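Local coordinates for protein nigritoxine (Vibrio nigripulchritudo, PDB 5M41) that acts as a bacterial toxin that affects crustaceans and insects, at residues A255-F258 against D259-A263. Numbering follows the deposited sequence.
Sequences AKYF and DLLVA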
ATOM      1  N   ALA A 255      16.105 -13.164  -7.904  1.00 35.89           N
ATOM      2  CA  ALA A 255      15.912 -12.863  -6.473  1.00 34.42           C
ATOM      3  C   ALA A 255      15.137 -13.996  -5.751  1.00 34.05           C
ATOM      4  O   ALA A 255      15.442 -14.362  -4.590  1.00 33.84           O
ATOM      5  CB  ALA A 255      15.193 -11.536  -6.290  1.00 33.58           C
ATOM      6  N   LYS A 256      14.141 -14.554  -6.421  1.00 33.75           N
ATOM      7  CA  LYS A 256      13.435 -15.720  -5.837  1.00 34.98           C
ATOM      8  C   LYS A 256      14.418 -16.882  -5.592  1.00 33.69           C
ATOM      9  O   LYS A 256      14.388 -17.524  -4.549  1.00 32.33           O
ATOM     10  CB  LYS A 256      12.255 -16.166  -6.709  1.00 35.95           C
ATOM     11  CG  LYS A 256      11.440 -17.320  -6.103  1.00 39.29           C
ATOM     12  CD  LYS A 256      10.249 -17.763  -6.971  1.00 41.83           C
ATOM     13  CE  LYS A 256      10.731 -18.390  -8.273  1.00 45.73           C
ATOM     14  NZ  LYS A 256       9.685 -18.426  -9.332  1.00 48.59           N
ATOM     15  N   TYR A 257      15.326 -17.121  -6.530  1.00 34.24           N
ATOM     16  CA  TYR A 257      16.295 -18.208  -6.355  1.00 33.59           C
ATOM     17  C   TYR A 257      17.260 -17.918  -5.183  1.00 33.98           C
ATOM     18  O   TYR A 257      17.494 -18.778  -4.329  1.00 32.97           O
ATOM     19  CB  TYR A 257      17.078 -18.489  -7.654  1.00 33.43           C
ATOM     20  CG  TYR A 257      18.034 -19.664  -7.494  1.00 34.19           C
ATOM     21  CD1 TYR A 257      17.582 -20.869  -6.931  1.00 33.47           C
ATOM     22  CD2 TYR A 257      19.388 -19.577  -7.892  1.00 33.26           C
ATOM     23  CE1 TYR A 257      18.444 -21.952  -6.773  1.00 34.21           C
ATOM     24  CE2 TYR A 257      20.251 -20.659  -7.727  1.00 32.46           C
ATOM     25  CZ  TYR A 257      19.767 -21.840  -7.171  1.00 33.66           C
ATOM     26  OH  TYR A 257      20.593 -22.924  -6.984  1.00 33.51           O
ATOM     27  N   PHE A 258      17.792 -16.697  -5.128  1.00 32.44           N
ATOM     28  CA  PHE A 258      18.614 -16.340  -3.999  1.00 32.56           C
ATOM     29  C   PHE A 258      17.869 -16.487  -2.677  1.00 32.97           C
ATOM     30  O   PHE A 258      18.436 -16.991  -1.719  1.00 32.29           O
ATOM     31  CB  PHE A 258      19.135 -14.918  -4.144  1.00 31.45           C
ATOM     32  CG  PHE A 258      20.393 -14.821  -4.959  1.00 31.40           C
ATOM     33  CD1 PHE A 258      21.585 -15.416  -4.514  1.00 30.83           C
ATOM     34  CD2 PHE A 258      20.393 -14.135  -6.172  1.00 31.29           C
ATOM     35  CE1 PHE A 258      22.757 -15.310  -5.270  1.00 30.83           C
ATOM     36  CE2 PHE A 258      21.561 -14.006  -6.921  1.00 33.04           C
ATOM     37  CZ  PHE A 258      22.749 -14.591  -6.469  1.00 32.50           C
ATOM     38  N   ASP A 259      16.603 -16.067  -2.635  1.00 32.27           N
ATOM     39  CA  ASP A 259      15.794 -16.193  -1.415  1.00 33.45           C
ATOM     40  C   ASP A 259      15.680 -17.679  -1.010  1.00 34.05           C
ATOM     41  O   ASP A 259      15.707 -18.027   0.171  1.00 34.44           O
ATOM     42  CB  ASP A 259      14.374 -15.658  -1.642  1.00 33.25           C
ATOM     43  CG  ASP A 259      14.301 -14.135  -1.758  1.00 35.30           C
ATOM     44  OD1 ASP A 259      15.306 -13.430  -1.487  1.00 34.99           O
ATOM     45  OD2 ASP A 259      13.205 -13.645  -2.164  1.00 36.15           O
ATOM     46  N   LEU A 260      15.481 -18.541  -2.003  1.00 33.58           N
ATOM     47  CA  LEU A 260      15.382 -19.977  -1.752  1.00 34.01           C
ATOM     48  C   LEU A 260      16.678 -20.541  -1.155  1.00 33.62           C
ATOM     49  O   LEU A 260      16.642 -21.363  -0.226  1.00 33.70           O
ATOM     50  CB  LEU A 260      15.007 -20.725  -3.044  1.00 35.02           C
ATOM     51  CG  LEU A 260      14.907 -22.259  -2.837  1.00 39.56           C
ATOM     52  CD1 LEU A 260      13.794 -22.867  -3.652  1.00 41.47           C
ATOM     53  CD2 LEU A 260      16.234 -22.953  -3.157  1.00 39.02           C
ATOM     54  N   LEU A 261      17.816 -20.125  -1.712  1.00 32.27           N
ATOM     55  CA  LEU A 261      19.123 -20.584  -1.208  1.00 33.05           C
ATOM     56  C   LEU A 261      19.349 -20.152   0.243  1.00 34.24           C
ATOM     57  O   LEU A 261      19.924 -20.895   1.030  1.00 33.01           O
ATOM     58  CB  LEU A 261      20.274 -20.081  -2.076  1.00 31.16           C
ATOM     59  CG  LEU A 261      20.385 -20.669  -3.494  1.00 33.44           C
ATOM     60  CD1 LEU A 261      21.445 -19.923  -4.291  1.00 31.08           C
ATOM     61  CD2 LEU A 261      20.753 -22.150  -3.418  1.00 34.66           C
ATOM     62  N   VAL A 262      18.902 -18.942   0.585  1.00 34.61           N
ATOM     63  CA  VAL A 262      18.955 -18.506   1.987  1.00 36.00           C
ATOM     64  C   VAL A 262      18.027 -19.392   2.839  1.00 37.12           C
ATOM     65  O   VAL A 262      18.427 -19.861   3.903  1.00 36.64           O
ATOM     66  CB  VAL A 262      18.622 -17.007   2.139  1.00 35.10           C
ATOM     67  CG1 VAL A 262      18.538 -16.604   3.620  1.00 36.57           C
ATOM     68  CG2 VAL A 262      19.677 -16.138   1.431  1.00 33.72           C
ATOM     69  N   ALA A 263      16.792 -19.617   2.381  1.00 37.54           N
ATOM     70  CA  ALA A 263      15.872 -20.487   3.144  1.00 40.34           C
ATOM     71  C   ALA A 263      16.409 -21.894   3.283  1.00 42.10           C
ATOM     72  O   ALA A 263      16.129 -22.545   4.277  1.00 44.86           O
ATOM     73  CB  ALA A 263      14.462 -20.517   2.543  1.00 39.39           C
TER
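Tyr-257 and Leu-261 meet in an i to i+4 contact within one helix, the short helix 253-264 of the N-terminal part of the toxin. Leu-261 CD1 lies over one face of the tyrosine ring, 4.0 Å from the ring centroid. This is a CH-pi contact, and the methyl sits nearer the CE2 side than the ring centre, with CD1 3.7 Å from Tyr-257 CE2. The other methyl, Leu-261 CD2, sits 3.7 Å from Tyr-257 OH. The phenol therefore spans both branches of the leucine. The tyrosine torsion sets this up: CG stands opposite the backbone N (chi1 -177°), while Leu-261 has its CG beside its own N and reaches back to the ring. Leu-260 CD2 approaches the same ring obliquely, 4.4 Å from Tyr-257 CE1.

Four alpha-helical backbone bonds join the two segments. Asp-259 N to Ala-255 O is 2.8 Å, and Leu-261 N to Tyr-257 O is 3.0 Å. Leu-260 and Val-262 bond to Lys-256 and Phe-258 in the same way. Asp-259 turns its carboxylate back toward Ala-255 O. Its OD1 comes within 3.2 Å of Ala-255 O, although both atoms are acceptors. The two carboxylate oxygens are instead paired with Arg-28 and Arg-357 in salt bridges.

Ser-210 of helix 206-215 is hydrogen-bonded to Tyr-257 OH, and helix 34-54 packs on the pair through Phe-43, against the tyrosine, and Leu-40, against the leucine. The Tyr-257 and Leu-261 pair is thus a buried aromatic and aliphatic contact whose single phenol hydroxyl is satisfied. The Asp-259 carboxylate is held between two arginines, which probably stabilise its negative charge.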